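Local coordinates for 70 kDa protein (Xanthomonas sp., PDB 4B2N), which cleaves rubber by oxidation as a processive dioxygenase with two covalently bound c-type hemes, at residues L435-R440 and E496-Y501; T298-D303 and S308-S313; L273-A278 and I479-G484. All coordinates share one frame; numbering follows the deposited sequence.

Contacts 1 and 2 adjoin the two hemes, while contact 3 lies farther out and away from both. The centres of contacts 1 and 2 are about 14 Å apart, and Y501 CB of contact 1 packs on W302 O of contact 2 at 3.7 Å. Contact 2 holds propionates of heme c in chain C. Y501 of contact 1 reaches heme c in chain D. Contact 3 has its centre about 16 Å from that of contact 1, and the two touch where R440 CG meets N481 O at 3.4 Å. Contacts 2 and 3 do not touch, their nearest atoms being about 15 Å apart.

Contact 1 (L435-R440 and E496-Y501); sequences LMADER and EEPTGY. With HEC (heme c), chain D.
The backbone oxygen of A437 is gripped twice. A437 O accepts from water 1 at 2.7 Å, and R442 NH1 donates to it. The same water gives its other proton to E497 OE2, so it bridges the two segments ahead of helix 439-446. D438 is the N-cap of that helix: its OD1 accepts from R440 N. The R440 guanidinium bends back onto the same carboxylate and holds it side-on. NE goes to OD1 and NH2 to OD2, the latter a salt bridge of 2.7 Å between R440 NH2 and D438 OD2. The two bonds limit its rotation; both oxygens lie in the guanidinium plane, though the carboxylate is tilted to it. Direct contact is through the P498 ring. P498 CG lies 3.9 Å from A437 CA, and P498 CD rests 3.7 Å from M436 O. R442 forms a salt bridge with E439 and a long, weak ion pair with E497, whose like charges it probably eases. Strand 500-502 carries Y501 to heme c of chain D. The Y501 ring stacks with H517, and Y501 OH is bonded to D429 O and M433 N. With CG beside the backbone N (chi1 -61°), Y501 CD2 sits 3.5 Å from heme O1D.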
loop_
_atom_site.group_PDB
_atom_site.type_symbol
_atom_site.label_atom_id
_atom_site.label_comp_id
_atom_site.label_asym_id
_atom_site.label_seq_id
_atom_site.Cartn_x
_atom_site.Cartn_y
_atom_site.Cartn_z
ATOM N N LEU A 435 5.870 4.564 -13.097
ATOM C CA LEU A 435 5.291 5.710 -12.438
ATOM C C LEU A 435 6.244 6.932 -12.391
ATOM O O LEU A 435 5.860 8.042 -12.787
ATOM C CB LEU A 435 4.828 5.337 -11.028
ATOM C CG LEU A 435 4.413 6.498 -10.121
ATOM C CD1 LEU A 435 2.987 6.926 -10.382
ATOM C CD2 LEU A 435 4.637 6.091 -8.675
ATOM N N MET A 436 7.455 6.775 -11.879
ATOM C CA MET A 436 8.230 8.021 -11.848
ATOM C C MET A 436 9.503 7.837 -12.693
ATOM O O MET A 436 10.573 8.315 -12.335
ATOM C CB MET A 436 8.538 8.379 -10.404
ATOM C CG MET A 436 7.327 8.970 -9.671
ATOM S SD MET A 436 7.217 10.743 -9.784
ATOM C CE MET A 436 8.481 11.328 -8.643
ATOM N N ALA A 437 9.361 7.094 -13.793
ATOM C CA ALA A 437 10.463 6.851 -14.678
ATOM C C ALA A 437 11.082 8.147 -15.281
ATOM O O ALA A 437 12.298 8.184 -15.526
ATOM C CB ALA A 437 10.049 5.867 -15.799
ATOM N N ASP A 438 10.275 9.171 -15.488
ATOM C CA ASP A 438 10.707 10.439 -16.126
ATOM C C ASP A 438 11.511 11.329 -15.158
ATOM O O ASP A 438 10.987 11.713 -14.076
ATOM C CB ASP A 438 9.457 11.193 -16.588
ATOM C CG ASP A 438 9.754 12.312 -17.552
ATOM O OD1 ASP A 438 10.603 13.202 -17.298
ATOM O OD2 ASP A 438 9.061 12.328 -18.590
ATOM N N GLU A 439 12.738 11.702 -15.561
ATOM C CA GLU A 439 13.620 12.551 -14.764
ATOM C C GLU A 439 12.911 13.817 -14.330
ATOM O O GLU A 439 13.176 14.339 -13.229
ATOM C CB GLU A 439 14.904 12.886 -15.555
ATOM C CG GLU A 439 15.882 13.853 -14.882
ATOM C CD GLU A 439 16.681 13.198 -13.740
ATOM O OE1 GLU A 439 16.533 11.973 -13.512
ATOM O OE2 GLU A 439 17.459 13.889 -13.031
ATOM N N ARG A 440 12.021 14.331 -15.191
ATOM C CA ARG A 440 11.335 15.613 -14.899
ATOM C C ARG A 440 10.488 15.483 -13.647
ATOM O O ARG A 440 10.439 16.383 -12.825
ATOM C CB ARG A 440 10.422 16.051 -16.051
ATOM C CG ARG A 440 11.212 16.540 -17.278
ATOM C CD ARG A 440 10.297 16.758 -18.460
ATOM N NE ARG A 440 9.633 15.532 -18.887
ATOM C CZ ARG A 440 8.709 15.470 -19.853
ATOM N NH1 ARG A 440 8.309 16.582 -20.486
ATOM N NH2 ARG A 440 8.140 14.313 -20.134
ATOM N N GLU A 496 14.122 7.501 -5.938
ATOM C CA GLU A 496 15.105 6.801 -6.796
ATOM C C GLU A 496 14.597 6.491 -8.189
ATOM O O GLU A 496 13.416 6.213 -8.392
ATOM C CB GLU A 496 15.566 5.472 -6.176
ATOM C CG GLU A 496 16.444 5.712 -4.966
ATOM C CD GLU A 496 17.798 6.389 -5.288
ATOM O OE1 GLU A 496 18.435 6.059 -6.307
ATOM O OE2 GLU A 496 18.275 7.201 -4.460
ATOM N N GLU A 497 15.484 6.545 -9.161
ATOM C CA GLU A 497 15.070 6.158 -10.484
ATOM C C GLU A 497 14.591 4.671 -10.430
ATOM O O GLU A 497 15.284 3.841 -9.887
ATOM C CB GLU A 497 16.253 6.317 -11.429
ATOM C CG GLU A 497 15.858 5.897 -12.806
ATOM C CD GLU A 497 16.857 6.305 -13.835
ATOM O OE1 GLU A 497 17.939 6.773 -13.436
ATOM O OE2 GLU A 497 16.492 6.212 -15.031
ATOM N N PRO A 498 13.408 4.350 -11.005
ATOM C CA PRO A 498 13.020 2.943 -10.872
ATOM C C PRO A 498 13.836 1.956 -11.665
ATOM O O PRO A 498 14.181 2.251 -12.793
ATOM C CB PRO A 498 11.587 2.900 -11.350
ATOM C CG PRO A 498 11.282 4.184 -12.024
ATOM C CD PRO A 498 12.378 5.165 -11.655
ATOM N N THR A 499 14.056 0.786 -11.086
ATOM C CA THR A 499 14.779 -0.295 -11.762
ATOM C C THR A 499 14.029 -1.638 -11.676
ATOM O O THR A 499 14.295 -2.563 -12.458
ATOM C CB THR A 499 16.161 -0.502 -11.108
ATOM O OG1 THR A 499 15.958 -0.771 -9.732
ATOM C CG2 THR A 499 16.992 0.768 -11.201
ATOM N N GLY A 500 13.119 -1.759 -10.721
ATOM C CA GLY A 500 12.359 -2.988 -10.555
ATOM C C GLY A 500 11.428 -2.927 -9.363
ATOM O O GLY A 500 10.898 -1.849 -9.002
ATOM N N TYR A 501 11.199 -4.084 -8.753
ATOM C CA TYR A 501 10.266 -4.164 -7.641
ATOM C C TYR A 501 10.976 -4.744 -6.410
ATOM O O TYR A 501 11.891 -5.619 -6.532
ATOM C CB TYR A 501 9.034 -5.010 -8.038
ATOM C CG TYR A 501 8.256 -4.448 -9.179
ATOM C CD1 TYR A 501 7.623 -3.206 -9.082
ATOM C CD2 TYR A 501 8.085 -5.207 -10.361
ATOM C CE1 TYR A 501 6.902 -2.690 -10.169
ATOM C CE2 TYR A 501 7.363 -4.726 -11.432
ATOM C CZ TYR A 501 6.763 -3.455 -11.324
ATOM O OH TYR A 501 6.053 -2.978 -12.393
HETATM FE FE HEC D . 9.796 -13.905 -4.767
HETATM C CHA HEC D . 7.136 -11.707 -4.941
HETATM C CHB HEC D . 7.980 -16.058 -2.580
HETATM C CHC HEC D . 12.194 -16.331 -4.979
HETATM C CHD HEC D . 11.909 -11.476 -5.902
HETATM N NA HEC D . 7.994 -13.820 -3.852
HETATM C C1A HEC D . 6.952 -12.911 -4.164
HETATM C C2A HEC D . 5.711 -13.263 -3.479
HETATM C C3A HEC D . 5.966 -14.534 -2.778
HETATM C C4A HEC D . 7.339 -14.874 -3.091
HETATM C CMA HEC D . 4.976 -15.279 -1.910
HETATM C CAA HEC D . 4.428 -12.440 -3.386
HETATM C CBA HEC D . 4.780 -11.451 -2.216
HETATM C CGA HEC D . 3.713 -10.351 -2.098
HETATM O O1A HEC D . 2.837 -10.310 -3.000
HETATM O O2A HEC D . 3.641 -9.517 -1.122
HETATM N NB HEC D . 10.004 -15.876 -3.909
HETATM C C1B HEC D . 9.244 -16.586 -3.077
HETATM C C2B HEC D . 9.746 -17.913 -2.708
HETATM C C3B HEC D . 11.013 -17.991 -3.461
HETATM C C4B HEC D . 11.063 -16.708 -4.143
HETATM C CMB HEC D . 9.089 -18.905 -1.777
HETATM C CAB HEC D . 11.997 -19.138 -3.548
HETATM C CBB HEC D . 11.493 -20.269 -4.197
HETATM N NC HEC D . 11.692 -13.887 -5.188
HETATM C C1C HEC D . 12.547 -15.006 -5.399
HETATM C C2C HEC D . 13.827 -14.695 -6.025
HETATM C C3C HEC D . 13.744 -13.279 -6.282
HETATM C C4C HEC D . 12.391 -12.835 -5.846
HETATM C CMC HEC D . 14.979 -15.639 -6.335
HETATM C CAC HEC D . 14.827 -12.478 -6.941
HETATM C CBC HEC D . 15.409 -12.780 -8.116
HETATM N ND HEC D . 9.592 -11.988 -5.227
HETATM C C1D HEC D . 10.484 -11.146 -5.738
HETATM C C2D HEC D . 10.040 -9.806 -6.095
HETATM C C3D HEC D . 8.622 -9.866 -5.829
HETATM C C4D HEC D . 8.453 -11.230 -5.337
HETATM C CMD HEC D . 10.846 -8.654 -6.638
HETATM C CAD HEC D . 7.611 -8.757 -6.009
HETATM C CBD HEC D . 6.971 -9.029 -7.380
HETATM C CGD HEC D . 5.888 -8.034 -7.722
HETATM O O1D HEC D . 5.902 -7.392 -8.780
HETATM O O2D HEC D . 5.038 -7.891 -6.868
HETATM O O HOH W 1 13.791 5.991 -15.701
#

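Contact 2 (T298-D303 and S308-S313); sequences TRQFWD and SDNVHS. With HEC (heme c), chain C.
Heme O2D and S313 CB both approach the F301 ring obliquely, the heme being that of chain C. F301 CE2 is 3.6 Å from S313 CB. CG of F301 stands beside its backbone N (chi1 -72°), which brings CD1 and CE1 near the heme, with F301 CE1 3.6 Å from heme CHA. The W302 ring meets propionate O1D at its edge, in the ring plane, with W302 CD1 3.5 Å away. Two backbone N-H groups bind the propionates. F301 N donates to heme O1A at 2.8 Å, and W302 N donates to heme O2D at 2.9 Å in a nearly straight bond (173°). The Q300 side chain crosses N310, Q300 CG to N310 ND2 at 3.6 Å, with the two amide planes 75° apart. S308 N closes the segments by donating to T298 O at 2.8 Å, from above the carbonyl plane. S308 OG is bonded to K297 O. N310 OD1 accepts from S313 N, which makes an Asx motif, and N310 ND2 adds a bond to S313 OG. The motif follows the small beta hairpin of strands 299-300 and 306-307, whose turn forms part of the propionate site.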
loop_
_atom_site.group_PDB
_atom_site.type_symbol
_atom_site.label_atom_id
_atom_site.label_comp_id
_atom_site.label_asym_id
_atom_site.label_seq_id
_atom_site.Cartn_x
_atom_site.Cartn_y
_atom_site.Cartn_z
ATOM N N THR A 298 13.566 -1.626 4.342
ATOM C CA THR A 298 14.386 -0.398 4.228
ATOM C C THR A 298 13.789 0.664 3.359
ATOM O O THR A 298 14.084 1.878 3.587
ATOM C CB THR A 298 15.809 -0.749 3.697
ATOM O OG1 THR A 298 15.650 -1.340 2.388
ATOM C CG2 THR A 298 16.536 -1.748 4.655
ATOM N N ARG A 299 12.856 0.290 2.456
ATOM C CA ARG A 299 12.271 1.270 1.533
ATOM C C ARG A 299 10.749 1.292 1.637
ATOM O O ARG A 299 10.143 0.338 2.118
ATOM C CB ARG A 299 12.602 0.944 0.050
ATOM C CG ARG A 299 14.068 0.621 -0.209
ATOM C CD ARG A 299 14.998 1.788 0.101
ATOM N NE ARG A 299 14.821 2.899 -0.845
ATOM C CZ ARG A 299 15.442 4.059 -0.824
ATOM N NH1 ARG A 299 16.317 4.356 0.129
ATOM N NH2 ARG A 299 15.176 4.954 -1.800
ATOM N N GLN A 300 10.188 2.316 1.022
ATOM C CA GLN A 300 8.735 2.456 0.837
ATOM C C GLN A 300 8.422 2.163 -0.655
ATOM O O GLN A 300 9.223 2.463 -1.538
ATOM C CB GLN A 300 8.330 3.916 1.144
ATOM C CG GLN A 300 8.863 4.412 2.476
ATOM C CD GLN A 300 7.828 4.315 3.582
ATOM O OE1 GLN A 300 7.936 4.979 4.609
ATOM N NE2 GLN A 300 6.910 3.412 3.427
ATOM N N PHE A 301 7.206 1.661 -0.897
ATOM C CA PHE A 301 6.592 1.573 -2.165
ATOM C C PHE A 301 7.104 0.364 -2.907
ATOM O O PHE A 301 8.197 -0.191 -2.597
ATOM C CB PHE A 301 6.724 2.889 -2.946
ATOM C CG PHE A 301 5.844 4.024 -2.415
ATOM C CD1 PHE A 301 4.582 3.797 -1.901
ATOM C CD2 PHE A 301 6.286 5.349 -2.511
ATOM C CE1 PHE A 301 3.759 4.861 -1.456
ATOM C CE2 PHE A 301 5.469 6.420 -2.098
ATOM C CZ PHE A 301 4.189 6.182 -1.558
ATOM N N TRP A 302 6.290 -0.093 -3.856
ATOM C CA TRP A 302 6.615 -1.326 -4.580
ATOM C C TRP A 302 7.897 -1.264 -5.347
ATOM O O TRP A 302 8.494 -2.305 -5.593
ATOM C CB TRP A 302 5.487 -1.665 -5.573
ATOM C CG TRP A 302 4.403 -2.398 -4.860
ATOM C CD1 TRP A 302 3.099 -1.980 -4.552
ATOM C CD2 TRP A 302 4.514 -3.756 -4.378
ATOM N NE1 TRP A 302 2.422 -2.979 -3.927
ATOM C CE2 TRP A 302 3.218 -4.098 -3.818
ATOM C CE3 TRP A 302 5.540 -4.754 -4.450
ATOM C CZ2 TRP A 302 2.979 -5.341 -3.258
ATOM C CZ3 TRP A 302 5.283 -6.017 -3.897
ATOM C CH2 TRP A 302 4.022 -6.325 -3.334
ATOM N N ASP A 303 8.310 -0.061 -5.712
ATOM C CA ASP A 303 9.575 0.154 -6.443
ATOM C C ASP A 303 10.753 0.461 -5.490
ATOM O O ASP A 303 11.881 0.684 -5.954
ATOM C CB ASP A 303 9.444 1.325 -7.453
ATOM C CG ASP A 303 8.770 2.572 -6.834
ATOM O OD1 ASP A 303 8.640 2.671 -5.595
ATOM O OD2 ASP A 303 8.402 3.495 -7.601
ATOM N N SER A 308 12.585 4.180 4.072
ATOM C CA SER A 308 11.612 3.971 5.135
ATOM C C SER A 308 11.724 4.942 6.320
ATOM O O SER A 308 10.883 4.913 7.193
ATOM C CB SER A 308 11.663 2.535 5.671
ATOM O OG SER A 308 11.228 1.677 4.621
ATOM N N ASP A 309 12.794 5.728 6.380
ATOM C CA ASP A 309 12.885 6.794 7.413
ATOM C C ASP A 309 11.856 7.932 7.160
ATOM O O ASP A 309 11.524 8.730 8.068
ATOM C CB ASP A 309 14.297 7.388 7.463
ATOM C CG ASP A 309 14.586 8.052 8.825
ATOM O OD1 ASP A 309 14.287 7.451 9.897
ATOM O OD2 ASP A 309 15.123 9.178 8.844
ATOM N N ASN A 310 11.378 8.006 5.932
ATOM C CA ASN A 310 10.579 9.122 5.496
ATOM C C ASN A 310 9.134 8.859 5.798
ATOM O O ASN A 310 8.712 7.731 5.788
ATOM C CB ASN A 310 10.803 9.453 4.003
ATOM C CG ASN A 310 9.565 9.214 3.168
ATOM O OD1 ASN A 310 8.799 10.091 2.963
ATOM N ND2 ASN A 310 9.405 7.985 2.663
ATOM N N VAL A 311 8.388 9.905 6.143
ATOM C CA VAL A 311 6.959 9.723 6.325
ATOM C C VAL A 311 6.161 10.627 5.411
ATOM O O VAL A 311 4.919 10.576 5.436
ATOM C CB VAL A 311 6.517 9.978 7.792
ATOM C CG1 VAL A 311 7.290 9.038 8.701
ATOM C CG2 VAL A 311 6.725 11.467 8.153
ATOM N N HIS A 312 6.850 11.405 4.559
ATOM C CA HIS A 312 6.129 12.325 3.605
ATOM C C HIS A 312 5.367 11.529 2.626
ATOM O O HIS A 312 4.199 11.838 2.294
ATOM C CB HIS A 312 7.116 13.268 2.914
ATOM C CG HIS A 312 7.591 14.345 3.810
ATOM N ND1 HIS A 312 8.178 15.455 3.361
ATOM C CD2 HIS A 312 7.534 14.457 5.211
ATOM C CE1 HIS A 312 8.520 16.261 4.418
ATOM N NE2 HIS A 312 8.095 15.670 5.546
ATOM N N SER A 313 5.967 10.426 2.163
ATOM C CA SER A 313 5.168 9.503 1.330
ATOM C C SER A 313 3.904 8.998 2.081
ATOM O O SER A 313 2.779 8.921 1.496
ATOM C CB SER A 313 6.023 8.333 0.873
ATOM O OG SER A 313 6.565 7.670 2.013
HETATM FE FE HEC C . -1.074 3.490 1.526
HETATM C CHA HEC C . 1.898 2.273 0.163
HETATM C CHB HEC C . 0.632 4.389 4.465
HETATM C CHC HEC C . -3.819 5.368 2.688
HETATM C CHD HEC C . -2.870 2.128 -0.972
HETATM N NA HEC C . 0.764 3.413 2.160
HETATM C C1A HEC C . 1.852 2.724 1.545
HETATM C C2A HEC C . 3.007 2.571 2.417
HETATM C C3A HEC C . 2.685 3.178 3.665
HETATM C C4A HEC C . 1.309 3.654 3.480
HETATM C CMA HEC C . 3.544 3.225 4.914
HETATM C CAA HEC C . 4.368 1.890 2.122
HETATM C CBA HEC C . 4.132 0.386 2.278
HETATM C CGA HEC C . 5.331 -0.438 1.843
HETATM O O1A HEC C . 5.958 -0.198 0.755
HETATM O O2A HEC C . 5.572 -1.390 2.591
HETATM N NB HEC C . -1.432 4.692 3.142
HETATM C C1B HEC C . -0.709 4.870 4.254
HETATM C C2B HEC C . -1.295 5.737 5.266
HETATM C C3B HEC C . -2.572 6.036 4.744
HETATM C C4B HEC C . -2.598 5.303 3.483
HETATM C CMB HEC C . -0.577 6.112 6.500
HETATM C CAB HEC C . -3.649 6.939 5.283
HETATM C CBB HEC C . -3.283 8.309 5.385
HETATM N NC HEC C . -2.982 3.746 1.054
HETATM C C1C HEC C . -4.019 4.528 1.532
HETATM C C2C HEC C . -5.304 4.310 0.821
HETATM C C3C HEC C . -4.972 3.370 -0.272
HETATM C C4C HEC C . -3.555 3.063 -0.098
HETATM C CMC HEC C . -6.600 5.035 1.170
HETATM C CAC HEC C . -5.861 2.825 -1.348
HETATM C CBC HEC C . -6.767 3.704 -1.949
HETATM N ND HEC C . -0.548 2.412 -0.120
HETATM C C1D HEC C . -1.419 1.956 -1.018
HETATM C C2D HEC C . -0.817 1.202 -2.071
HETATM C C3D HEC C . 0.572 1.260 -1.741
HETATM C C4D HEC C . 0.635 2.056 -0.521
HETATM C CMD HEC C . -1.408 0.503 -3.242
HETATM C CAD HEC C . 1.658 0.723 -2.606
HETATM C CBD HEC C . 1.745 1.896 -3.658
HETATM C CGD HEC C . 2.726 1.524 -4.745
HETATM O O1D HEC C . 2.319 1.140 -5.871
HETATM O O2D HEC C . 3.958 1.531 -4.411
#

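Contact 3 (L273-A278 and I479-G484); sequences LLEYVA and IYNNGG
E275 CB lies 4.2 Å from N481 ND2, where the side chain starts across to the other segment. The next carbon comes closer, E275 CG to N481 ND2 being 3.6 Å. The chain then runs straight on, with CD anti to CB's own CA (chi2 -167°), and this brings OE1 up to the asparagine amide. At the tip, E275 OE1 accepts from N481 ND2 at 2.8 Å. The bond is moderately bent (150° at the hydrogen). It reaches OE1 on the anti side, a little out of the carboxylate plane, while OE1 stays close to the amide plane of N481. The two flat groups are 29° apart, although the side chains cross at about a right angle. E275 is buried, and its charge has two salt-bridge partners on helix 467-481: R477 meets OE1 and R474 meets OE2. These arginines and the amide probably favour the charged carboxylate. N481 is the last residue of that helix, which a Schellman motif ends. G484 N donates to I479 O at 2.8 Å, and G483 N donates to Y480 O at 2.9 Å. G483 is the C-prime residue and takes the positive phi that the motif needs. R443, on helix 439-446, donates from NH1 to Y480 O and makes a cation-pi contact with the Y480 ring. The second link between the segments is a water. Water 2 lies 2.7 Å from L274 O and probably donates to it; it accepts from N481 ND2 at 3.1 Å. N481 ND2 thus donates both to the glutamate and to the water. The L274 side chain lies on R474, V475 and A478 of helix 467-481.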
loop_
_atom_site.group_PDB
_atom_site.type_symbol
_atom_site.label_atom_id
_atom_site.label_comp_id
_atom_site.label_asym_id
_atom_site.label_seq_id
_atom_site.Cartn_x
_atom_site.Cartn_y
_atom_site.Cartn_z
ATOM N N LEU A 273 0.310 24.109 -14.757
ATOM C CA LEU A 273 0.690 23.169 -15.840
ATOM C C LEU A 273 2.189 22.794 -15.780
ATOM O O LEU A 273 2.582 21.855 -16.393
ATOM C CB LEU A 273 0.470 23.863 -17.197
ATOM C CG LEU A 273 -0.977 24.263 -17.497
ATOM C CD1 LEU A 273 -1.105 25.030 -18.805
ATOM C CD2 LEU A 273 -1.688 22.916 -17.564
ATOM N N LEU A 274 3.019 23.538 -15.068
ATOM C CA LEU A 274 4.466 23.566 -15.344
ATOM C C LEU A 274 5.246 22.370 -14.835
ATOM O O LEU A 274 6.368 22.024 -15.324
ATOM C CB LEU A 274 5.052 24.833 -14.696
ATOM C CG LEU A 274 5.120 26.000 -15.648
ATOM C CD1 LEU A 274 3.722 26.254 -16.093
ATOM C CD2 LEU A 274 5.581 27.168 -14.867
ATOM N N GLU A 275 4.692 21.709 -13.825
ATOM C CA GLU A 275 5.385 20.539 -13.266
ATOM C C GLU A 275 4.650 19.209 -13.412
ATOM O O GLU A 275 5.120 18.182 -12.984
ATOM C CB GLU A 275 5.730 20.797 -11.800
ATOM C CG GLU A 275 6.697 21.970 -11.646
ATOM C CD GLU A 275 7.258 21.987 -10.235
ATOM O OE1 GLU A 275 8.275 21.247 -9.961
ATOM O OE2 GLU A 275 6.695 22.704 -9.374
ATOM N N TYR A 276 3.476 19.257 -14.002
ATOM C CA TYR A 276 2.710 18.057 -14.294
ATOM C C TYR A 276 3.033 17.512 -15.680
ATOM O O TYR A 276 2.802 18.208 -16.674
ATOM C CB TYR A 276 1.259 18.456 -14.271
ATOM C CG TYR A 276 0.292 17.306 -14.389
ATOM C CD1 TYR A 276 0.402 16.172 -13.553
ATOM C CD2 TYR A 276 -0.767 17.378 -15.302
ATOM C CE1 TYR A 276 -0.517 15.106 -13.662
ATOM C CE2 TYR A 276 -1.672 16.340 -15.447
ATOM C CZ TYR A 276 -1.576 15.209 -14.620
ATOM O OH TYR A 276 -2.527 14.186 -14.765
ATOM N N VAL A 277 3.496 16.256 -15.747
ATOM C CA VAL A 277 3.796 15.595 -17.038
ATOM C C VAL A 277 2.466 14.902 -17.389
ATOM O O VAL A 277 2.213 13.800 -16.919
ATOM C CB VAL A 277 4.995 14.615 -16.885
ATOM C CG1 VAL A 277 5.318 13.876 -18.188
ATOM C CG2 VAL A 277 6.230 15.364 -16.387
ATOM N N ALA A 278 1.580 15.569 -18.142
ATOM C CA ALA A 278 0.160 15.097 -18.274
ATOM C C ALA A 278 -0.016 13.793 -19.052
ATOM O O ALA A 278 -1.128 13.276 -19.172
ATOM C CB ALA A 278 -0.743 16.171 -18.865
ATOM N N ILE A 479 12.239 24.717 -15.225
ATOM C CA ILE A 479 13.522 24.797 -15.881
ATOM C C ILE A 479 14.536 23.815 -15.289
ATOM O O ILE A 479 15.223 23.052 -16.033
ATOM C CB ILE A 479 14.061 26.232 -15.846
ATOM C CG1 ILE A 479 13.199 27.116 -16.795
ATOM C CG2 ILE A 479 15.533 26.229 -16.270
ATOM C CD1 ILE A 479 13.401 28.611 -16.460
ATOM N N TYR A 480 14.636 23.805 -13.970
ATOM C CA TYR A 480 15.471 22.818 -13.300
ATOM C C TYR A 480 14.995 21.395 -13.646
ATOM O O TYR A 480 15.822 20.531 -13.991
ATOM C CB TYR A 480 15.445 22.964 -11.757
ATOM C CG TYR A 480 16.128 21.787 -11.145
ATOM C CD1 TYR A 480 17.516 21.620 -11.296
ATOM C CD2 TYR A 480 15.388 20.784 -10.470
ATOM C CE1 TYR A 480 18.147 20.475 -10.810
ATOM C CE2 TYR A 480 16.017 19.664 -9.938
ATOM C CZ TYR A 480 17.398 19.528 -10.123
ATOM O OH TYR A 480 17.983 18.411 -9.592
ATOM N N ASN A 481 13.693 21.156 -13.564
ATOM C CA ASN A 481 13.134 19.816 -13.871
ATOM C C ASN A 481 13.516 19.312 -15.286
ATOM O O ASN A 481 13.696 18.080 -15.537
ATOM C CB ASN A 481 11.610 19.844 -13.719
ATOM C CG ASN A 481 11.182 20.069 -12.278
ATOM O OD1 ASN A 481 12.003 19.992 -11.358
ATOM N ND2 ASN A 481 9.866 20.326 -12.081
ATOM N N ASN A 482 13.742 20.278 -16.181
ATOM C CA ASN A 482 14.061 19.980 -17.578
ATOM C C ASN A 482 15.555 20.169 -17.847
ATOM O O ASN A 482 15.972 20.393 -18.987
ATOM C CB ASN A 482 13.161 20.828 -18.510
ATOM C CG ASN A 482 11.648 20.424 -18.430
ATOM O OD1 ASN A 482 10.797 20.871 -17.532
ATOM N ND2 ASN A 482 11.294 19.557 -19.362
ATOM N N GLY A 483 16.388 20.107 -16.815
ATOM C CA GLY A 483 17.857 20.067 -17.026
ATOM C C GLY A 483 18.604 21.368 -16.876
ATOM O O GLY A 483 19.822 21.408 -17.063
ATOM N N GLY A 484 17.882 22.428 -16.518
ATOM C CA GLY A 484 18.437 23.749 -16.266
ATOM C C GLY A 484 19.061 23.918 -14.877
ATOM O O GLY A 484 19.195 22.935 -14.117
HETATM O O HOH W 2 8.633 20.541 -14.892
#